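Local coordinates for FAA hydrolase family protein (Pseudomonas aeruginosa, PDB 6J5Y), which probably hydrolyses fumarylpyruvate, as a member of the fumarylacetoacetate hydrolase superfamily, and holds manganese and pyruvate in its active site, at residues A34-A37 with R38-G41; K134-D137 with R138-P141; I177-V180 with A181-V184. All blocks are in the same frame, centred on the assembly; numbering follows the deposited sequence.

Contact 1. Residues A34-A37 with R38-G41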
loop_
_atom_site.group_PDB
_atom_site.type_symbol
_atom_site.label_atom_id
_atom_site.label_comp_id
_atom_site.label_asym_id
_atom_site.label_seq_id
_atom_site.Cartn_x
_atom_site.Cartn_y
_atom_site.Cartn_z
ATOM N N ALA A 34 -8.038 1.975 -13.639
ATOM C CA ALA A 34 -7.996 1.997 -15.122
ATOM C C ALA A 34 -7.152 3.187 -15.582
ATOM O O ALA A 34 -6.268 2.990 -16.426
ATOM C CB ALA A 34 -9.404 2.046 -15.687
ATOM N N ALA A 35 -7.368 4.371 -14.995
ATOM C CA ALA A 35 -6.674 5.624 -15.390
ATOM C C ALA A 35 -5.166 5.449 -15.182
ATOM O O ALA A 35 -4.400 5.853 -16.069
ATOM C CB ALA A 35 -7.233 6.810 -14.636
ATOM N N HIS A 36 -4.736 4.842 -14.070
ATOM C CA HIS A 36 -3.298 4.557 -13.799
ATOM C C HIS A 36 -2.727 3.545 -14.804
ATOM O O HIS A 36 -1.616 3.789 -15.318
ATOM C CB HIS A 36 -3.082 4.051 -12.369
ATOM C CG HIS A 36 -1.646 3.794 -12.066
ATOM N ND1 HIS A 36 -0.675 4.757 -12.239
ATOM C CD2 HIS A 36 -1.010 2.685 -11.632
ATOM C CE1 HIS A 36 0.500 4.246 -11.913
ATOM N NE2 HIS A 36 0.317 2.984 -11.529
ATOM N N ALA A 37 -3.426 2.430 -15.052
ATOM C CA ALA A 37 -3.030 1.422 -16.070
ATOM C C ALA A 37 -2.741 2.117 -17.407
ATOM O O ALA A 37 -1.654 1.859 -17.988
ATOM C CB ALA A 37 -4.101 0.354 -16.220
ATOM N N ARG A 38 -3.663 2.975 -17.863
ATOM C CA ARG A 38 -3.570 3.717 -19.153
ATOM C C ARG A 38 -2.342 4.638 -19.141
ATOM O O ARG A 38 -1.592 4.625 -20.149
ATOM C CB ARG A 38 -4.844 4.520 -19.439
ATOM C CG ARG A 38 -5.990 3.703 -20.023
ATOM C CD ARG A 38 -7.097 4.578 -20.609
ATOM N NE ARG A 38 -7.138 5.911 -20.003
ATOM C CZ ARG A 38 -7.937 6.301 -19.008
ATOM N NH1 ARG A 38 -8.823 5.478 -18.470
ATOM N NH2 ARG A 38 -7.840 7.537 -18.548
ATOM N N GLU A 39 -2.102 5.389 -18.056
ATOM C CA GLU A 39 -0.956 6.345 -17.994
ATOM C C GLU A 39 0.374 5.567 -18.039
ATOM O O GLU A 39 1.378 6.132 -18.500
ATOM C CB GLU A 39 -1.081 7.296 -16.795
ATOM C CG GLU A 39 -0.551 6.761 -15.482
ATOM C CD GLU A 39 -0.475 7.753 -14.327
ATOM O OE1 GLU A 39 -0.410 8.975 -14.581
ATOM O OE2 GLU A 39 -0.453 7.302 -13.170
ATOM N N MET A 40 0.389 4.303 -17.614
ATOM C CA MET A 40 1.617 3.460 -17.624
ATOM C C MET A 40 1.751 2.737 -18.968
ATOM O O MET A 40 2.749 2.042 -19.133
ATOM C CB MET A 40 1.602 2.466 -16.463
ATOM C CG MET A 40 1.568 3.175 -15.116
ATOM S SD MET A 40 3.069 4.161 -14.787
ATOM C CE MET A 40 2.393 5.744 -14.297
ATOM N N GLY A 41 0.783 2.920 -19.874
ATOM C CA GLY A 41 0.804 2.406 -21.258
ATOM C C GLY A 41 0.138 1.050 -21.382
ATOM O O GLY A 41 0.384 0.377 -22.396
#
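Glu39 reaches back along one helical turn to His36, and its CB, CG and OE2 each meet an atom of the preceding turn. Its CB lies 3.7 Å from Ala35 O, and CG passes closer still to the carbonyl of His36. Beyond CG the chain runs extended (chi2 171°) and brings OE2 to His36, where ND1 donates a hydrogen bond to OE2 of 2.7 Å. The acceptor lies in the plane of the imidazole but the carboxylate is turned nearly perpendicular to it, offering the anti lone pair of OE2. That oxygen also accepts from Gly206 N, so two donors grip it. A carboxylate suits this place because it can accept from ND1, and the bond probably restrains a ring that touches the bound pyruvate. The helix ends here in a Schellman motif: Gly41, with positive phi, leaves the helix, and Gly41 N bonds to Arg38 O at 2.9 Å. Glycine suits such a backbone. Met40 sets its CG over one face of the His36 ring, toward the rim, 3.9 Å from the centroid in a CH-pi contact; CE meets His36 CE1 as well. At the exposed side Arg38, bent at chi3, lays a guanidinium face over Ala35 CA.

Contact 2. Residues K134-D137 with R138-P141. With PYR (pyruvic acid), chain B.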
loop_
_atom_site.group_PDB
_atom_site.type_symbol
_atom_site.label_atom_id
_atom_site.label_comp_id
_atom_site.label_asym_id
_atom_site.label_seq_id
_atom_site.Cartn_x
_atom_site.Cartn_y
_atom_site.Cartn_z
ATOM N N LYS A 134 10.397 -2.807 -5.925
ATOM C CA LYS A 134 9.167 -2.759 -5.081
ATOM C C LYS A 134 9.409 -3.237 -3.650
ATOM O O LYS A 134 8.638 -2.825 -2.754
ATOM C CB LYS A 134 8.057 -3.608 -5.712
ATOM C CG LYS A 134 7.409 -2.996 -6.941
ATOM C CD LYS A 134 6.703 -1.722 -6.582
ATOM C CE LYS A 134 5.723 -1.225 -7.618
ATOM N NZ LYS A 134 4.906 -0.138 -7.042
ATOM N N ALA A 135 10.402 -4.078 -3.396
ATOM C CA ALA A 135 10.447 -4.811 -2.118
ATOM C C ALA A 135 11.643 -4.340 -1.296
ATOM O O ALA A 135 12.234 -5.159 -0.594
ATOM C CB ALA A 135 10.465 -6.297 -2.397
ATOM N N PHE A 136 11.956 -3.046 -1.354
ATOM C CA PHE A 136 13.212 -2.464 -0.813
ATOM C C PHE A 136 12.930 -1.830 0.553
ATOM O O PHE A 136 11.783 -1.865 1.043
ATOM C CB PHE A 136 13.833 -1.494 -1.821
ATOM C CG PHE A 136 12.979 -0.300 -2.148
ATOM C CD1 PHE A 136 11.953 -0.393 -3.088
ATOM C CD2 PHE A 136 13.175 0.908 -1.495
ATOM C CE1 PHE A 136 11.164 0.714 -3.382
ATOM C CE2 PHE A 136 12.377 2.008 -1.782
ATOM C CZ PHE A 136 11.382 1.915 -2.733
ATOM N N ASP A 137 14.002 -1.332 1.172
ATOM C CA ASP A 137 14.037 -0.844 2.573
ATOM C C ASP A 137 13.070 0.345 2.712
ATOM O O ASP A 137 13.097 1.244 1.843
ATOM C CB ASP A 137 15.483 -0.529 2.972
ATOM C CG ASP A 137 16.376 -1.750 3.046
ATOM O OD1 ASP A 137 15.839 -2.896 3.129
ATOM O OD2 ASP A 137 17.602 -1.564 3.046
ATOM N N ARG A 138 12.183 0.272 3.709
ATOM C CA ARG A 138 11.261 1.355 4.136
ATOM C C ARG A 138 10.430 1.789 2.927
ATOM O O ARG A 138 10.187 2.991 2.766
ATOM C CB ARG A 138 12.084 2.489 4.749
ATOM C CG ARG A 138 12.830 2.075 6.009
ATOM C CD ARG A 138 13.462 3.263 6.707
ATOM N NE ARG A 138 13.751 2.893 8.081
ATOM C CZ ARG A 138 13.265 3.490 9.172
ATOM N NH1 ARG A 138 13.616 3.039 10.368
ATOM N NH2 ARG A 138 12.464 4.541 9.081
ATOM N N SER A 139 9.956 0.825 2.149
ATOM C CA SER A 139 9.247 1.055 0.866
ATOM C C SER A 139 7.740 1.147 1.087
ATOM O O SER A 139 7.035 1.386 0.079
ATOM C CB SER A 139 9.577 -0.006 -0.150
ATOM O OG SER A 139 9.141 -1.287 0.258
ATOM N N ALA A 140 7.251 1.020 2.327
ATOM C CA ALA A 140 5.795 1.025 2.614
ATOM C C ALA A 140 5.458 1.828 3.855
ATOM O O ALA A 140 5.038 1.257 4.857
ATOM C CB ALA A 140 5.250 -0.380 2.727
ATOM N N PRO A 141 5.526 3.177 3.787
ATOM C CA PRO A 141 4.933 4.015 4.826
ATOM C C PRO A 141 3.417 3.793 4.934
ATOM O O PRO A 141 2.742 3.617 3.930
ATOM C CB PRO A 141 5.281 5.436 4.350
ATOM C CG PRO A 141 6.522 5.235 3.484
ATOM C CD PRO A 141 6.169 3.973 2.723
HETATM C C PYR B . 0.324 -0.071 -8.759
HETATM O O PYR B . -0.058 0.334 -7.642
HETATM O OXT PYR B . -0.385 0.047 -9.787
HETATM C CA PYR B . 1.481 -0.681 -8.795
HETATM O O3 PYR B . 2.073 -0.853 -7.722
HETATM C CB PYR B . 2.137 -1.223 -10.031
#
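Lys134 NZ donates a hydrogen bond of 3.0 Å to O3, the keto oxygen of pyruvate, and two more to Asp113 OD2 and Thr115 OG1. Asp113 also belongs to the manganese site, so NZ ties the ligand to a residue of the metal site, and its N-H would be expected to polarise the keto group. A long, flexible lysine suits the task: the chain bends at chi2 (-64°) and then runs extended into the pocket. Back at the main chain, Ser139 OG donates to Phe136 O at 2.8 Å, coming in 30° from the carbonyl plane. The same carbonyl receives a weak bond from Ser139 N, the closing bond of a type II beta turn from Phe136 to Ser139 with Asp137 and Arg138 at its exposed corners. Phe136 CG sits between its backbone N and carbonyl carbon (chi1 62°), which folds the ring back until Ser139 CB lies over its centre, 3.5 Å from the centroid, in a CH-pi contact. Serine serves both purposes, with a small methylene for the ring and a hydroxyl for the carbonyl. The turn joins helix 131-134 to strand 140-147; Lys54 NZ, at the end of strand 50-54, bonds to the carbonyls of Lys134 and Ser139, while Phe136 packs on Arg116 of strand 105-116 and on Pro73.

Contact 3. Residues I177-V180 with A181-V184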
loop_
_atom_site.group_PDB
_atom_site.type_symbol
_atom_site.label_atom_id
_atom_site.label_comp_id
_atom_site.label_asym_id
_atom_site.label_seq_id
_atom_site.Cartn_x
_atom_site.Cartn_y
_atom_site.Cartn_z
ATOM N N ILE A 177 -10.403 -1.602 -9.878
ATOM C CA ILE A 177 -10.861 -2.595 -10.895
ATOM C C ILE A 177 -11.307 -3.848 -10.138
ATOM O O ILE A 177 -12.453 -4.282 -10.323
ATOM C CB ILE A 177 -9.792 -2.900 -11.962
ATOM C CG1 ILE A 177 -9.403 -1.649 -12.766
ATOM C CG2 ILE A 177 -10.275 -4.023 -12.866
ATOM C CD1 ILE A 177 -8.129 -1.789 -13.598
ATOM N N TRP A 178 -10.438 -4.392 -9.294
ATOM C CA TRP A 178 -10.814 -5.375 -8.247
ATOM C C TRP A 178 -11.015 -4.625 -6.930
ATOM O O TRP A 178 -10.042 -4.177 -6.347
ATOM C CB TRP A 178 -9.777 -6.496 -8.122
ATOM C CG TRP A 178 -9.718 -7.409 -9.309
ATOM C CD1 TRP A 178 -10.653 -7.588 -10.294
ATOM C CD2 TRP A 178 -8.649 -8.312 -9.610
ATOM N NE1 TRP A 178 -10.235 -8.537 -11.184
ATOM C CE2 TRP A 178 -9.000 -8.984 -10.805
ATOM C CE3 TRP A 178 -7.431 -8.605 -8.992
ATOM C CZ2 TRP A 178 -8.175 -9.950 -11.380
ATOM C CZ3 TRP A 178 -6.621 -9.562 -9.559
ATOM C CH2 TRP A 178 -6.982 -10.202 -10.747
ATOM N N SER A 179 -12.265 -4.488 -6.502
ATOM C CA SER A 179 -12.662 -3.936 -5.181
ATOM C C SER A 179 -11.886 -4.650 -4.068
ATOM O O SER A 179 -11.302 -5.720 -4.325
ATOM C CB SER A 179 -14.152 -4.114 -4.992
ATOM O OG SER A 179 -14.480 -5.505 -4.898
ATOM N N VAL A 180 -11.949 -4.137 -2.843
ATOM C CA VAL A 180 -11.346 -4.808 -1.667
ATOM C C VAL A 180 -11.808 -6.268 -1.656
ATOM O O VAL A 180 -10.955 -7.171 -1.465
ATOM C CB VAL A 180 -11.688 -4.075 -0.357
ATOM C CG1 VAL A 180 -11.299 -4.923 0.847
ATOM C CG2 VAL A 180 -11.011 -2.711 -0.298
ATOM N N ALA A 181 -13.110 -6.501 -1.814
ATOM C CA ALA A 181 -13.750 -7.833 -1.716
ATOM C C ALA A 181 -13.185 -8.774 -2.780
ATOM O O ALA A 181 -12.861 -9.898 -2.458
ATOM C CB ALA A 181 -15.253 -7.697 -1.866
ATOM N N GLU A 182 -13.125 -8.314 -4.021
ATOM C CA GLU A 182 -12.507 -9.055 -5.141
ATOM C C GLU A 182 -11.020 -9.348 -4.869
ATOM O O GLU A 182 -10.578 -10.484 -5.173
ATOM C CB GLU A 182 -12.664 -8.227 -6.405
ATOM C CG GLU A 182 -14.043 -8.317 -7.019
ATOM C CD GLU A 182 -14.310 -7.198 -8.002
ATOM O OE1 GLU A 182 -14.102 -6.037 -7.627
ATOM O OE2 GLU A 182 -14.694 -7.488 -9.135
ATOM N N THR A 183 -10.246 -8.361 -4.404
ATOM C CA THR A 183 -8.774 -8.524 -4.209
ATOM C C THR A 183 -8.554 -9.580 -3.121
ATOM O O THR A 183 -7.653 -10.413 -3.260
ATOM C CB THR A 183 -8.049 -7.193 -3.931
ATOM O OG1 THR A 183 -8.463 -6.647 -2.682
ATOM C CG2 THR A 183 -8.265 -6.153 -5.003
ATOM N N VAL A 184 -9.335 -9.546 -2.042
ATOM C CA VAL A 184 -9.215 -10.551 -0.945
ATOM C C VAL A 184 -9.578 -11.944 -1.477
ATOM O O VAL A 184 -8.804 -12.862 -1.242
ATOM C CB VAL A 184 -10.073 -10.134 0.259
ATOM C CG1 VAL A 184 -10.279 -11.255 1.259
ATOM C CG2 VAL A 184 -9.497 -8.889 0.913
#
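A capping box formed by Ser179 and Glu182 opens helix 180-190, with Ser179 at the N-cap. Its OG accepts from Glu182 N at 3.2 Å, in an almost straight bond (173°). In the reciprocal bond, Glu182 CG lies beside its own backbone N (chi1 -79°) and the extended chain brings OE1 back to Ser179 N at 2.7 Å. The same OE1 accepts a hydrogen bond from Ser179 OG at 2.8 Å; the two donors approach from opposite faces of the carboxylate plane, both on the anti side. Serine fits because its short hydroxyl can accept from one group while donating to another. One residue on, Val180 O serves two donors, Val184 N and Thr183 OG1, the latter 2.8 Å away and well tilted from the carbonyl plane. Thr183 CG2 lies against Trp178, near both its O and its CB, while the indole stacks edge-to-face with Tyr186. Val180 packs on Val105 and Tyr108 of strand 105-116, where a branched apolar residue fits the buried side. The Glu182 amide, lacking a carbonyl of a preceding turn, is thus given the Ser179 hydroxyl, and the N-cap amide a carboxylate, whose negative charge probably interacts favourably with the helix dipole.

How the contacts relate
All three contacts are local and partly buried. Contact 1 lies farthest from the chain's centre (about 18 Å between centres), with Arg38, Glu39 and Gly41 exposed; contact 2 is nearest (about 10 Å), and contact 3 has no exposed residue. Contact 3 starts a helix, capping its N-terminus with a serine and a glutamate; contact 1 spans a short helix to its C-terminal end, closed at a glycine; contact 2 leads from a helix through a turn into a strand. Contacts 1 and 2 each send a buried side chain to the pyruvate pocket, whereas contact 3 leans on strand 105-116, which also packs against contact 2. Contacts 1 and 3 touch where Ile177 CD1 packs 3.8 Å from Ala34 N.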